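Local coordinates for protein 4-oxalocrotonate decarboxylase NahK (Pseudomonas putida, PDB 5D2K) that catalyses the magnesium-assisted decarboxylation of (3E)-2-oxohex-3-enedioate to 2-oxopent-4-enoate and carbon dioxide in the naphthalene degradation pathway, at residues 128-132 with 133-137; 178-182 with 183-187. The protein carries 1 engineered substitution. All blocks are in the same frame, centred on the assembly; numbering follows the deposited sequence.

Interaction 1 of 2, residues 128-132 with 133-137; sequences PGCHL and GDVIA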
loop_
_atom_site.group_PDB
_atom_site.type_symbol
_atom_site.label_atom_id
_atom_site.label_comp_id
_atom_site.label_asym_id
_atom_site.label_seq_id
_atom_site.Cartn_x
_atom_site.Cartn_y
_atom_site.Cartn_z
ATOM N N PRO A 128 9.618 15.349 -11.860
ATOM C CA PRO A 128 8.401 16.016 -11.404
ATOM C C PRO A 128 7.481 16.365 -12.569
ATOM O O PRO A 128 7.867 16.191 -13.726
ATOM C CB PRO A 128 8.937 17.281 -10.727
ATOM C CG PRO A 128 10.188 17.582 -11.476
ATOM C CD PRO A 128 10.792 16.242 -11.813
ATOM N N GLY A 129 6.282 16.834 -12.258
ATOM C CA GLY A 129 5.338 17.264 -13.271
ATOM C C GLY A 129 4.721 16.144 -14.082
ATOM O O GLY A 129 4.247 16.371 -15.192
ATOM N N CYS A 130 4.737 14.928 -13.546
ATOM C CA CYS A 130 4.022 13.818 -14.177
ATOM C C CYS A 130 2.516 14.046 -14.106
ATOM O O CYS A 130 1.976 14.304 -13.037
ATOM C CB CYS A 130 4.387 12.488 -13.504
ATOM S SG CYS A 130 3.795 11.005 -14.390
ATOM N N HIS A 131 1.841 13.962 -15.252
ATOM C CA HIS A 131 0.399 14.167 -15.318
ATOM C C HIS A 131 -0.310 12.888 -15.737
ATOM O O HIS A 131 0.312 11.939 -16.201
ATOM C CB HIS A 131 0.045 15.291 -16.306
ATOM C CG HIS A 131 0.611 16.627 -15.933
ATOM N ND1 HIS A 131 -0.002 17.472 -15.031
ATOM C CD2 HIS A 131 1.728 17.269 -16.349
ATOM C CE1 HIS A 131 0.718 18.572 -14.903
ATOM N NE2 HIS A 131 1.775 18.474 -15.689
ATOM N N LEU A 132 -1.623 12.884 -15.576
ATOM C CA LEU A 132 -2.455 11.761 -15.982
ATOM C C LEU A 132 -2.139 11.287 -17.407
ATOM O O LEU A 132 -1.965 10.093 -17.660
ATOM C CB LEU A 132 -3.929 12.169 -15.848
ATOM C CG LEU A 132 -5.011 11.110 -16.016
ATOM C CD1 LEU A 132 -4.743 9.946 -15.092
ATOM C CD2 LEU A 132 -6.364 11.717 -15.713
ATOM N N GLY A 133 -2.041 12.223 -18.350
ATOM C CA GLY A 133 -1.726 11.866 -19.724
ATOM C C GLY A 133 -0.370 11.214 -19.955
ATOM O O GLY A 133 -0.176 10.532 -20.955
ATOM N N ASP A 134 0.570 11.432 -19.038
ATOM C CA ASP A 134 1.902 10.839 -19.119
ATOM C C ASP A 134 1.897 9.364 -18.725
ATOM O O ASP A 134 2.791 8.610 -19.094
ATOM C CB ASP A 134 2.881 11.594 -18.206
ATOM C CG ASP A 134 3.140 13.020 -18.667
ATOM O OD1 ASP A 134 3.520 13.207 -19.842
ATOM O OD2 ASP A 134 2.978 13.955 -17.851
ATOM N N VAL A 135 0.891 8.968 -17.953
ATOM C CA VAL A 135 0.850 7.644 -17.338
ATOM C C VAL A 135 0.224 6.599 -18.259
ATOM O O VAL A 135 0.583 5.425 -18.228
ATOM C CB VAL A 135 0.049 7.698 -15.998
ATOM C CG1 VAL A 135 -0.279 6.306 -15.465
ATOM C CG2 VAL A 135 0.809 8.522 -14.953
ATOM N N ILE A 136 -0.727 7.033 -19.084
ATOM C CA ILE A 136 -1.640 6.100 -19.744
ATOM C C ILE A 136 -0.924 5.031 -20.565
ATOM O O ILE A 136 -1.146 3.842 -20.358
ATOM C CB ILE A 136 -2.646 6.857 -20.637
ATOM C CG1 ILE A 136 -3.457 7.835 -19.775
ATOM C CG2 ILE A 136 -3.558 5.880 -21.354
ATOM C CD1 ILE A 136 -4.199 8.909 -20.598
ATOM N N ALA A 137 -0.035 5.445 -21.462
ATOM C CA ALA A 137 0.617 4.491 -22.360
ATOM C C ALA A 137 1.619 3.601 -21.629
ATOM O O ALA A 137 2.008 2.549 -22.140
ATOM C CB ALA A 137 1.304 5.226 -23.481
#
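His131 O draws two backbone N-H groups from the following turn: Asp134 N at 2.9 Å and, weakly, Val135 N, which lies 3.5 Å from His131 O. These bonds belong to the short, weakly bonded helix 132-135. The two sounder bonds, Asp134 N to His131 O and Val135 N to Leu132 O at 3.1 Å, each span three residues, as in a 3-10 turn.

Asp134 pairs with His131 a second time through its side chain. With CG beside the backbone N and anti to the carbonyl carbon (chi1 -67°), the carboxylate swings back over the preceding residues. There OD2 accepts His131 N at 2.8 Å, on its anti lone pair and with a nearly straight N-H...O angle of 159°. Two bonds running in opposite directions thus tie the same two residues together. The His131 ring lies alongside the carboxylate, pointing the same way, with the two planes 42° apart. OD2 sits at the ring edge, 3.8 Å from His131 CD2.

Val135 is buried against Val217 and Ala218 of helix 213-225, and Leu132 touches Leu214 and Ser215. Asn222 OD1 of that helix accepts Cys130 N just ahead of the turn. Cys130 SG meets Val135 CG2 at 3.9 Å and lies 4.0 Å from Asp134 CB.

Interaction 2 of 2, residues 178-182 with 183-187; sequences RMASL and EEVDL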
loop_
_atom_site.group_PDB
_atom_site.type_symbol
_atom_site.label_atom_id
_atom_site.label_comp_id
_atom_site.label_asym_id
_atom_site.label_seq_id
_atom_site.Cartn_x
_atom_site.Cartn_y
_atom_site.Cartn_z
ATOM N N ARG A 178 -9.522 -11.220 -12.829
ATOM C CA ARG A 178 -9.030 -11.150 -14.204
ATOM C C ARG A 178 -8.086 -9.966 -14.434
ATOM O O ARG A 178 -8.436 -8.829 -14.110
ATOM C CB ARG A 178 -10.228 -11.087 -15.160
ATOM C CG ARG A 178 -11.207 -12.240 -14.939
ATOM C CD ARG A 178 -12.546 -12.035 -15.646
ATOM N NE ARG A 178 -12.437 -12.170 -17.095
ATOM C CZ ARG A 178 -12.801 -13.250 -17.777
ATOM N NH1 ARG A 178 -13.303 -14.303 -17.139
ATOM N NH2 ARG A 178 -12.665 -13.276 -19.096
ATOM N N MET A 179 -6.922 -10.240 -15.023
ATOM C CA MET A 179 -5.834 -9.261 -15.135
ATOM C C MET A 179 -5.674 -8.740 -16.565
ATOM O O MET A 179 -4.870 -9.270 -17.334
ATOM C CB MET A 179 -4.518 -9.881 -14.641
ATOM C CG MET A 179 -4.570 -10.419 -13.199
ATOM S SD MET A 179 -3.012 -11.020 -12.478
ATOM C CE MET A 179 -3.613 -11.783 -10.968
ATOM N N ALA A 180 -6.428 -7.692 -16.908
ATOM C CA ALA A 180 -6.590 -7.274 -18.298
ATOM C C ALA A 180 -5.908 -5.965 -18.710
ATOM O O ALA A 180 -5.541 -5.137 -17.885
ATOM C CB ALA A 180 -8.066 -7.170 -18.599
ATOM N N SER A 181 -5.761 -5.793 -20.020
ATOM C CA SER A 181 -5.230 -4.562 -20.602
ATOM C C SER A 181 -6.037 -3.337 -20.197
ATOM O O SER A 181 -7.249 -3.404 -20.038
ATOM C CB SER A 181 -5.209 -4.673 -22.128
ATOM O OG SER A 181 -4.362 -5.731 -22.538
ATOM N N LEU A 182 -5.352 -2.208 -20.045
ATOM C CA LEU A 182 -6.021 -0.985 -19.629
ATOM C C LEU A 182 -7.165 -0.565 -20.555
ATOM O O LEU A 182 -8.196 -0.091 -20.090
ATOM C CB LEU A 182 -5.005 0.157 -19.515
ATOM C CG LEU A 182 -5.575 1.511 -19.090
ATOM C CD1 LEU A 182 -6.268 1.427 -17.717
ATOM C CD2 LEU A 182 -4.472 2.558 -19.088
ATOM N N GLU A 183 -7.032 -0.753 -21.863
ATOM C CA GLU A 183 -8.054 -0.279 -22.793
ATOM C C GLU A 183 -9.385 -1.011 -22.611
ATOM O O GLU A 183 -10.433 -0.533 -23.046
ATOM C CB GLU A 183 -7.574 -0.421 -24.237
ATOM C CG GLU A 183 -7.562 -1.846 -24.756
ATOM C CD GLU A 183 -7.088 -1.927 -26.194
ATOM O OE1 GLU A 183 -6.873 -0.859 -26.809
ATOM O OE2 GLU A 183 -6.931 -3.054 -26.709
ATOM N N GLU A 184 -9.336 -2.181 -21.968
ATOM C CA GLU A 184 -10.534 -2.990 -21.718
ATOM C C GLU A 184 -11.240 -2.661 -20.404
ATOM O O GLU A 184 -12.334 -3.163 -20.135
ATOM C CB GLU A 184 -10.186 -4.478 -21.676
ATOM C CG GLU A 184 -9.512 -5.052 -22.898
ATOM C CD GLU A 184 -9.134 -6.506 -22.667
ATOM O OE1 GLU A 184 -7.930 -6.804 -22.511
ATOM O OE2 GLU A 184 -10.052 -7.348 -22.611
ATOM N N VAL A 185 -10.597 -1.858 -19.567
ATOM C CA VAL A 185 -11.084 -1.596 -18.213
ATOM C C VAL A 185 -11.153 -0.099 -17.915
ATOM O O VAL A 185 -10.147 0.613 -18.029
ATOM C CB VAL A 185 -10.179 -2.257 -17.144
ATOM C CG1 VAL A 185 -10.846 -2.186 -15.764
ATOM C CG2 VAL A 185 -9.853 -3.707 -17.515
ATOM N N ASP A 186 -12.326 0.374 -17.517
ATOM C CA ASP A 186 -12.480 1.758 -17.090
ATOM C C ASP A 186 -12.176 1.837 -15.598
ATOM O O ASP A 186 -13.001 1.446 -14.770
ATOM C CB ASP A 186 -13.896 2.258 -17.393
ATOM C CG ASP A 186 -14.072 3.751 -17.127
ATOM O OD1 ASP A 186 -13.458 4.290 -16.183
ATOM O OD2 ASP A 186 -14.847 4.394 -17.870
ATOM N N LEU A 187 -10.992 2.322 -15.249
ATOM C CA LEU A 187 -10.594 2.346 -13.841
ATOM C C LEU A 187 -11.349 3.388 -13.032
ATOM O O LEU A 187 -11.392 3.308 -11.804
ATOM C CB LEU A 187 -9.090 2.593 -13.715
ATOM C CG LEU A 187 -8.228 1.483 -14.317
ATOM C CD1 LEU A 187 -6.748 1.805 -14.127
ATOM C CD2 LEU A 187 -8.578 0.120 -13.706
#
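Leu182 and Leu187 cross at about a right angle, meeting through one methyl of each: Leu182 CD1 lies 3.6 Å from Leu187 CD1, and the same Leu182 methyl stands 3.9 Å from Leu187 CG. Both side chains also touch Leu214 of helix 213-225, and each reaches strand 139-149, Leu182 at Ile139 and Leu187 at Val142. The crossing pair therefore belongs to a larger apolar patch that joins this loop to helix 213-225 and strand 139-149.

Glu184 takes a different course. Its CG lies beside the backbone N (chi1 -57°) and the chain is extended beyond it, which carries the carboxylate back alongside Ser181. OE1 comes 3.5 Å from Ser181 CB and makes a weak bond of the same length, 3.5 Å, to Ser181 N. The N-H...O angle there is only 133°, so the hold is loose. Ala180 CB borders the same carboxylate, 3.9 Å from Glu184 OE1. In one of its two conformers, Val185 places CG2 4.0 Å from Ala180 CB, a contact that depends on that conformer.

Between these groups the backbone is closed by two stronger bonds. Glu184 N reaches Ser181 O at 3.1 Å, and Val185 N reaches Leu182 O at 3.0 Å with an N-H...O angle of 163°. Consecutive bonds each spanning three residues mark a short 3-10 segment, here set in the connection between strands 170-175 and 191-196 of the fumarylacetoacetate hydrolase-type domain.

Overall arrangement
The two turns occur in series along the chain, interaction 1 closing before interaction 2 opens, and their centres are 18 Å apart. They touch where Leu182 packs on Ile136, Leu182 CD2 lying 3.8 Å from Ile136 O. Helix 213-225 gives them common ground: Leu214 touches Leu132 of interaction 1 as well as Leu182 and Leu187 of interaction 2. Strand 139-149, which follows residues 133-137 and packs against interaction 2, also carries the magnesium ligand Glu147. Interaction 1 is remote from the annotated sites. Interaction 2 comes closer, the side chain of Leu187 being about 10 Å from that of the magnesium ligand Glu116.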